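Local coordinates for protein glycosyl hydrolase family 10 (Prevotella bryantii, PDB 4MGQ) that probably cleaves internal beta-1,4-xylosidic linkages of xylan as a whole enzyme, of which this chain is the calcium-binding carbohydrate-binding module, at residues 61-66 with 104-109; 53-58 with 87-92. All blocks are in the same frame, centred on the assembly; numbering follows the deposited sequence.

Interaction 1: residues 61-66 with 104-109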
ATOM      1  N   CYS A  61     -13.166  -7.096   1.698  1.00 15.47           N
ATOM      2  CA  CYS A  61     -12.825  -6.649   3.041  1.00 13.87           C
ATOM      3  C   CYS A  61     -12.614  -5.144   3.089  1.00 15.02           C
ATOM      4  O   CYS A  61     -12.542  -4.475   2.051  1.00 11.79           O
ATOM      5  CB  CYS A  61     -11.562  -7.356   3.536  1.00 11.72           C
ATOM      6  SG  CYS A  61     -10.091  -6.974   2.514  1.00 14.36           S
ATOM      7  N   ASP A  62     -12.541  -4.632   4.313  1.00 14.17           N
ATOM      8  CA  ASP A  62     -12.010  -3.304   4.603  1.00 14.87           C
ATOM      9  C   ASP A  62     -10.514  -3.425   4.843  1.00 12.48           C
ATOM     10  O   ASP A  62     -10.065  -4.326   5.552  1.00 11.30           O
ATOM     11  CB  ASP A  62     -12.662  -2.693   5.849  1.00 14.37           C
ATOM     12  CG  ASP A  62     -14.098  -2.273   5.624  1.00 24.17           C
ATOM     13  OD1 ASP A  62     -14.572  -2.310   4.473  1.00 21.59           O
ATOM     14  OD2 ASP A  62     -14.746  -1.875   6.614  1.00 26.07           O
ATOM     15  N   VAL A  63      -9.734  -2.527   4.257  1.00  8.61           N
ATOM     16  CA  VAL A  63      -8.312  -2.501   4.558  1.00  7.59           C
ATOM     17  C   VAL A  63      -8.032  -1.247   5.375  1.00  9.89           C
ATOM     18  O   VAL A  63      -8.180  -0.117   4.893  1.00  9.21           O
ATOM     19  CB  VAL A  63      -7.433  -2.525   3.288  1.00  7.57           C
ATOM     20  CG1 VAL A  63      -5.966  -2.470   3.684  1.00  8.22           C
ATOM     21  CG2 VAL A  63      -7.710  -3.798   2.474  1.00  9.39           C
ATOM     22  N   THR A  64      -7.658  -1.456   6.630  1.00  7.56           N
ATOM     23  CA  THR A  64      -7.431  -0.358   7.560  1.00  8.15           C
ATOM     24  C   THR A  64      -6.008   0.191   7.451  1.00  8.48           C
ATOM     25  O   THR A  64      -5.041  -0.577   7.445  1.00  8.49           O
ATOM     26  CB  THR A  64      -7.693  -0.827   9.002  1.00  9.58           C
ATOM     27  OG1 THR A  64      -9.053  -1.254   9.101  1.00 12.32           O
ATOM     28  CG2 THR A  64      -7.457   0.291   9.993  1.00 11.07           C
ATOM     29  N   VAL A  65      -5.903   1.514   7.345  1.00  8.59           N
ATOM     30  CA  VAL A  65      -4.607   2.195   7.317  1.00  8.20           C
ATOM     31  C   VAL A  65      -4.562   3.276   8.391  1.00  7.02           C
ATOM     32  O   VAL A  65      -5.381   4.190   8.381  1.00  9.93           O
ATOM     33  CB  VAL A  65      -4.315   2.848   5.946  1.00  7.16           C
ATOM     34  CG1 VAL A  65      -2.937   3.490   5.959  1.00  8.01           C
ATOM     35  CG2 VAL A  65      -4.399   1.816   4.805  1.00  9.03           C
ATOM     36  N   TRP A  66      -3.623   3.164   9.328  1.00  8.84           N
ATOM     37  CA  TRP A  66      -3.436   4.194  10.352  1.00  8.16           C
ATOM     38  C   TRP A  66      -2.118   4.919  10.127  1.00  7.39           C
ATOM     39  O   TRP A  66      -1.056   4.307  10.250  1.00  8.55           O
ATOM     40  CB  TRP A  66      -3.425   3.601  11.769  1.00  9.33           C
ATOM     41  CG  TRP A  66      -4.676   2.900  12.196  1.00  8.32           C
ATOM     42  CD1 TRP A  66      -5.959   3.159  11.792  1.00 10.52           C
ATOM     43  CD2 TRP A  66      -4.756   1.819  13.126  1.00  8.63           C
ATOM     44  NE1 TRP A  66      -6.832   2.288  12.418  1.00  8.62           N
ATOM     45  CE2 TRP A  66      -6.113   1.458  13.238  1.00  8.95           C
ATOM     46  CE3 TRP A  66      -3.803   1.115  13.872  1.00  9.16           C
ATOM     47  CZ2 TRP A  66      -6.543   0.426  14.075  1.00  9.08           C
ATOM     48  CZ3 TRP A  66      -4.228   0.096  14.702  1.00  8.90           C
ATOM     49  CH2 TRP A  66      -5.589  -0.248  14.789  1.00 11.63           C
ATOM     50  N   PHE A 104      -0.496  -0.405   7.588  1.00  7.58           N
ATOM     51  CA  PHE A 104      -1.577  -1.220   7.041  1.00  7.74           C
ATOM     52  C   PHE A 104      -1.905  -2.305   8.064  1.00  6.99           C
ATOM     53  O   PHE A 104      -1.077  -3.165   8.356  1.00  9.15           O
ATOM     54  CB  PHE A 104      -1.190  -1.839   5.684  1.00  7.02           C
ATOM     55  CG  PHE A 104      -1.111  -0.845   4.548  1.00  8.31           C
ATOM     56  CD1 PHE A 104      -0.098   0.109   4.503  1.00  8.98           C
ATOM     57  CD2 PHE A 104      -2.028  -0.891   3.501  1.00  9.58           C
ATOM     58  CE1 PHE A 104      -0.014   1.019   3.449  1.00  7.66           C
ATOM     59  CE2 PHE A 104      -1.945   0.012   2.426  1.00  8.39           C
ATOM     60  CZ  PHE A 104      -0.942   0.968   2.404  1.00  9.65           C
ATOM     61  N   GLU A 105      -3.111  -2.250   8.615  1.00  8.18           N
ATOM     62  CA  GLU A 105      -3.539  -3.188   9.654  1.00  9.27           C
ATOM     63  C   GLU A 105      -4.224  -4.387   9.027  1.00 11.51           C
ATOM     64  O   GLU A 105      -5.384  -4.300   8.619  1.00 17.54           O
ATOM     65  CB  GLU A 105      -4.478  -2.490  10.627  1.00 11.20           C
ATOM     66  CG  GLU A 105      -3.853  -1.268  11.277  1.00 10.65           C
ATOM     67  CD  GLU A 105      -2.641  -1.636  12.100  1.00 15.64           C
ATOM     68  OE1 GLU A 105      -2.780  -2.475  13.020  1.00 12.28           O
ATOM     69  OE2 GLU A 105      -1.541  -1.115  11.818  1.00 12.10           O
ATOM     70  N   LEU A 106      -3.507  -5.501   8.935  1.00  8.11           N
ATOM     71  CA  LEU A 106      -3.991  -6.654   8.196  1.00  8.55           C
ATOM     72  C   LEU A 106      -4.389  -7.812   9.104  1.00 10.49           C
ATOM     73  O   LEU A 106      -4.704  -8.890   8.614  1.00 11.33           O
ATOM     74  CB  LEU A 106      -2.925  -7.144   7.215  1.00 10.03           C
ATOM     75  CG  LEU A 106      -2.323  -6.120   6.247  1.00  6.88           C
ATOM     76  CD1 LEU A 106      -1.228  -6.768   5.408  1.00  8.92           C
ATOM     77  CD2 LEU A 106      -3.397  -5.537   5.353  1.00 11.15           C
ATOM     78  N   GLY A 107      -4.367  -7.588  10.413  1.00  8.69           N
ATOM     79  CA  GLY A 107      -4.465  -8.686  11.357  1.00 10.46           C
ATOM     80  C   GLY A 107      -5.751  -9.484  11.318  1.00 12.74           C
ATOM     81  O   GLY A 107      -5.725 -10.699  11.518  1.00 13.14           O
ATOM     82  N   THR A 108      -6.875  -8.815  11.088  1.00 10.08           N
ATOM     83  CA  THR A 108      -8.160  -9.511  11.095  1.00 13.43           C
ATOM     84  C   THR A 108      -8.504 -10.111   9.722  1.00 14.86           C
ATOM     85  O   THR A 108      -9.537 -10.772   9.568  1.00 12.09           O
ATOM     86  CB  THR A 108      -9.298  -8.573  11.550  1.00 14.18           C
ATOM     87  OG1 THR A 108      -9.507  -7.550  10.574  1.00 16.87           O
ATOM     88  CG2 THR A 108      -8.963  -7.927  12.897  1.00 18.29           C
ATOM     89  N   LEU A 109      -7.640  -9.891   8.729  1.00 10.77           N
ATOM     90  CA  LEU A 109      -7.892 -10.403   7.386  1.00  9.08           C
ATOM     91  C   LEU A 109      -7.410 -11.840   7.237  1.00  8.63           C
ATOM     92  O   LEU A 109      -6.537 -12.292   7.972  1.00 11.48           O
ATOM     93  CB  LEU A 109      -7.208  -9.521   6.333  1.00 10.48           C
ATOM     94  CG  LEU A 109      -7.493  -8.025   6.443  1.00 12.57           C
ATOM     95  CD1 LEU A 109      -6.766  -7.302   5.298  1.00 15.28           C
ATOM     96  CD2 LEU A 109      -8.994  -7.720   6.426  1.00 12.25           C
TER
HETATM   97  O   HOH W   1      -7.619  -4.182   7.517  1.00 17.64           O

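Interaction 2: residues 53-58 with 87-92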
ATOM      1  N   LEU A  53      -4.096   3.645  -5.103  1.00  8.09           N
ATOM      2  CA  LEU A  53      -3.514   2.345  -5.415  1.00  6.81           C
ATOM      3  C   LEU A  53      -4.543   1.493  -6.138  1.00  7.83           C
ATOM      4  O   LEU A  53      -5.698   1.903  -6.275  1.00  9.76           O
ATOM      5  CB  LEU A  53      -3.028   1.655  -4.131  1.00  9.14           C
ATOM      6  CG  LEU A  53      -4.080   1.246  -3.092  1.00  9.35           C
ATOM      7  CD1 LEU A  53      -3.918  -0.237  -2.755  1.00 12.39           C
ATOM      8  CD2 LEU A  53      -4.023   2.100  -1.837  1.00 13.88           C
ATOM      9  N   ARG A  54      -4.128   0.332  -6.635  1.00  8.34           N
ATOM     10  CA  ARG A  54      -5.112  -0.691  -6.973  1.00 10.04           C
ATOM     11  C   ARG A  54      -4.893  -1.865  -6.034  1.00  9.73           C
ATOM     12  O   ARG A  54      -3.769  -2.130  -5.604  1.00  9.59           O
ATOM     13  CB  ARG A  54      -5.039  -1.127  -8.446  1.00  9.17           C
ATOM     14  CG  ARG A  54      -3.715  -1.689  -8.921  1.00 10.09           C
ATOM     15  CD  ARG A  54      -3.810  -2.143 -10.398  1.00 10.44           C
ATOM     16  NE  ARG A  54      -2.558  -2.764 -10.798  1.00  9.89           N
ATOM     17  CZ  ARG A  54      -2.458  -3.942 -11.407  1.00  9.03           C
ATOM     18  NH1 ARG A  54      -3.550  -4.620 -11.738  1.00 11.99           N
ATOM     19  NH2 ARG A  54      -1.264  -4.429 -11.701  1.00 10.66           N
ATOM     20  N   VAL A  55      -5.979  -2.563  -5.717  1.00  8.24           N
ATOM     21  CA  VAL A  55      -5.918  -3.624  -4.727  1.00  7.66           C
ATOM     22  C   VAL A  55      -6.816  -4.783  -5.153  1.00  8.56           C
ATOM     23  O   VAL A  55      -7.815  -4.580  -5.850  1.00  9.51           O
ATOM     24  CB  VAL A  55      -6.334  -3.105  -3.332  1.00  8.31           C
ATOM     25  CG1 VAL A  55      -7.799  -2.657  -3.334  1.00 10.72           C
ATOM     26  CG2 VAL A  55      -6.069  -4.162  -2.262  1.00  7.92           C
ATOM     27  N   LYS A  56      -6.444  -5.984  -4.734  1.00 10.01           N
ATOM     28  CA  LYS A  56      -7.213  -7.198  -4.975  1.00  9.78           C
ATOM     29  C   LYS A  56      -7.037  -8.077  -3.739  1.00  9.48           C
ATOM     30  O   LYS A  56      -5.943  -8.164  -3.190  1.00  9.66           O
ATOM     31  CB  LYS A  56      -6.719  -7.890  -6.260  1.00 12.18           C
ATOM     32  CG  LYS A  56      -7.289  -9.280  -6.553  1.00 13.31           C
ATOM     33  CD  LYS A  56      -6.496  -9.938  -7.690  1.00 13.24           C
ATOM     34  CE  LYS A  56      -6.848 -11.413  -7.851  1.00 16.83           C
ATOM     35  NZ  LYS A  56      -8.228 -11.582  -8.409  1.00 17.89           N
ATOM     36  N   THR A  57      -8.114  -8.696  -3.269  1.00  9.72           N
ATOM     37  CA  THR A  57      -8.008  -9.617  -2.139  1.00  9.93           C
ATOM     38  C   THR A  57      -8.765 -10.894  -2.461  1.00 11.97           C
ATOM     39  O   THR A  57      -9.575 -10.899  -3.378  1.00 11.98           O
ATOM     40  CB  THR A  57      -8.558  -9.020  -0.832  1.00 10.18           C
ATOM     41  OG1 THR A  57      -9.803  -8.359  -1.087  1.00 12.04           O
ATOM     42  CG2 THR A  57      -7.560  -8.020  -0.214  1.00  9.48           C
ATOM     43  N   SER A  58      -8.496 -11.968  -1.723  1.00 11.32           N
ATOM     44  CA  SER A  58      -9.176 -13.238  -1.988  1.00 11.61           C
ATOM     45  C   SER A  58     -10.565 -13.241  -1.353  1.00 16.45           C
ATOM     46  O   SER A  58     -11.378 -14.123  -1.624  1.00 15.95           O
ATOM     47  CB  SER A  58      -8.343 -14.416  -1.502  1.00 12.33           C
ATOM     48  OG  SER A  58      -7.974 -14.259  -0.144  1.00 11.73           O
ATOM     49  N   THR A  87      -9.514  -3.318  -8.135  1.00 10.83           N
ATOM     50  CA  THR A  87     -10.218  -2.039  -8.170  1.00 10.32           C
ATOM     51  C   THR A  87      -9.260  -0.924  -7.811  1.00 12.05           C
ATOM     52  O   THR A  87      -8.261  -1.161  -7.132  1.00 10.84           O
ATOM     53  CB  THR A  87     -11.398  -1.969  -7.188  1.00 12.23           C
ATOM     54  OG1 THR A  87     -10.919  -2.130  -5.847  1.00 13.66           O
ATOM     55  CG2 THR A  87     -12.435  -3.041  -7.499  1.00 15.31           C
ATOM     56  N   THR A  88      -9.588   0.294  -8.239  1.00 11.93           N
ATOM     57  CA  THR A  88      -8.764   1.452  -7.909  1.00 13.45           C
ATOM     58  C   THR A  88      -9.271   2.151  -6.663  1.00 13.16           C
ATOM     59  O   THR A  88     -10.474   2.212  -6.403  1.00 16.71           O
ATOM     60  CB  THR A  88      -8.715   2.461  -9.052  1.00 18.00           C
ATOM     61  OG1 THR A  88     -10.041   2.926  -9.319  1.00 26.14           O
ATOM     62  CG2 THR A  88      -8.134   1.812 -10.290  1.00 16.29           C
ATOM     63  N   VAL A  89      -8.323   2.670  -5.898  1.00 11.19           N
ATOM     64  CA  VAL A  89      -8.566   3.309  -4.623  1.00 12.00           C
ATOM     65  C   VAL A  89      -8.053   4.734  -4.690  1.00 10.95           C
ATOM     66  O   VAL A  89      -6.966   4.971  -5.220  1.00  9.79           O
ATOM     67  CB  VAL A  89      -7.835   2.561  -3.476  1.00 13.17           C
ATOM     68  CG1 VAL A  89      -7.775   3.410  -2.198  1.00 11.64           C
ATOM     69  CG2 VAL A  89      -8.468   1.195  -3.236  1.00 14.71           C
ATOM     70  N   ALA A  90      -8.834   5.674  -4.168  1.00 10.21           N
ATOM     71  CA  ALA A  90      -8.347   7.029  -3.950  1.00 10.93           C
ATOM     72  C   ALA A  90      -8.998   7.569  -2.691  1.00 14.88           C
ATOM     73  O   ALA A  90     -10.205   7.829  -2.671  1.00 18.82           O
ATOM     74  CB  ALA A  90      -8.646   7.930  -5.149  1.00 14.29           C
ATOM     75  N   GLN A  91      -8.209   7.713  -1.633  1.00 11.52           N
ATOM     76  CA  GLN A  91      -8.750   8.155  -0.351  1.00 10.99           C
ATOM     77  C   GLN A  91      -7.933   9.304   0.213  1.00 11.91           C
ATOM     78  O   GLN A  91      -6.742   9.156   0.470  1.00 10.73           O
ATOM     79  CB  GLN A  91      -8.784   7.005   0.666  1.00 11.90           C
ATOM     80  CG  GLN A  91      -9.747   5.874   0.331  1.00 15.30           C
ATOM     81  CD  GLN A  91     -11.206   6.307   0.358  1.00 20.17           C
ATOM     82  OE1 GLN A  91     -11.577   7.263   1.044  1.00 21.48           O
ATOM     83  NE2 GLN A  91     -12.039   5.604  -0.402  1.00 27.33           N
ATOM     84  N   ALA A  92      -8.595  10.434   0.426  1.00 13.67           N
ATOM     85  CA  ALA A  92      -7.944  11.610   0.985  1.00 10.54           C
ATOM     86  C   ALA A  92      -8.169  11.679   2.488  1.00 11.62           C
ATOM     87  O   ALA A  92      -9.184  11.200   3.000  1.00 13.84           O
ATOM     88  CB  ALA A  92      -8.459  12.866   0.318  1.00 12.94           C
TER
HETATM   89  O   HOH W   2     -10.530  -4.703  -5.121  1.00 11.05           O

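Interaction 1: residues 61-66 with 104-109
Trp66 and Glu105 make the most extensive side-chain contact between 61-66 and 104-109. CG of Glu105 stands over one face of the indole, 3.6 Å from the centroid of its six-membered ring, a CH-pi contact. The chain of Glu105 bends at its second torsion (chi2 -62°), which brings CD over the CE3 and CZ3 atoms of that ring; the carboxylate then lies within 10° of parallel to the indole, with OE1 3.4 Å from CZ3. Glutamate suits the place because its CG methylene and its flat acid group can both lie over an aromatic face. OE1 is also close to another acid, Glu34, which would tend to raise the proton affinity of the pair, and OE2 has a long, weak ion pair with Arg103.

On the other face of the sheet Val65 and Phe104 point the same way. CG2 of Val65 sits over the Phe104 ring, 4.0 Å from its centroid but offset toward the rim, and Val63 CG1 reaches the same ring obliquely at CD2. Valine and phenylalanine suit this buried face, where they meet other apolar side chains between the sheets.

Glu105 N gives Thr64 O a nearly straight hydrogen bond of 2.8 Å. Beyond it the strands part and water 1 fills in between, accepting from Thr64 N and donating to Asp62 O and Glu105 O. Further on, 104-109 leaves the sheet in a type I turn from Leu106 to Leu109, whose CD2 meets Cys61 CB at 3.9 Å.

Strand 80-82 flanks 61-66 and strand 34-37 flanks 99-105, with Phe80 and Leu35 touching Phe104. Leu106 and Leu109 extend toward strand 17-24 of the second sheet, where both touch Met23.

Interaction 2: residues 53-58 with 87-92
Leu53 and Val89 pair in the antiparallel sheet of a beta-sandwich, where strand 87-94 is the outermost neighbour of 48-57. Their side chains lie side by side on the buried face, CD2 of Leu53 4.0 Å from CG1 of Val89. CG2 of Val89 also meets CG1 of Val55 at 3.9 Å, and Phe80 of the other sheet touches all three. Branched aliphatic residues suit this place, filling the space between the sheets without polar atoms to satisfy.

The backbone is joined by two reciprocal pairs of hydrogen bonds, Leu53 with Val89 and Val55 with Thr87. The N-to-C directions of the segments make 130°, about 50° short of antiparallel.

On the opposite face, carrying Arg54 and Thr88, few side-chain atoms meet across the segments. Thr88 is exposed. The extended chain of Arg54 leads away to salt bridges from NE to Asp117 and NH1 to Asp156, a hydrogen bond from NH2 to the calcium ligand Asp116, and a cation-pi contact with Trp86.

Thr87 lies on the same face as Val55 but at the margin of the contact, where a hydroxyl can meet water. Its OG1, between the backbone N and carbonyl carbon (chi1 61°), is 2.7 Å from water 2, which also lies 2.8 Å from Val55 O.

In the fold
The segments of interactions 1 and 2 alternate along the chain: strand 48-57 is followed by 61-69, and 87-94 by 99-105, each step passing from one sheet to the other. The two contacts thus pair strands in opposite sheets, with centres 12 Å apart. Phe80, beside 61-69, bridges them through the core, touching Val63 and Val65 of interaction 1 as well as the apolar side chains of interaction 2. Interaction 2 comes nearer the calcium site of His17, Asp116, Thr133 and Glu135: the Arg54 side chain is about 3 Å from that of Asp116, against about 11 Å for the Phe104 side chain of interaction 1. Arg54 is about 5 Å from the calcium ion itself.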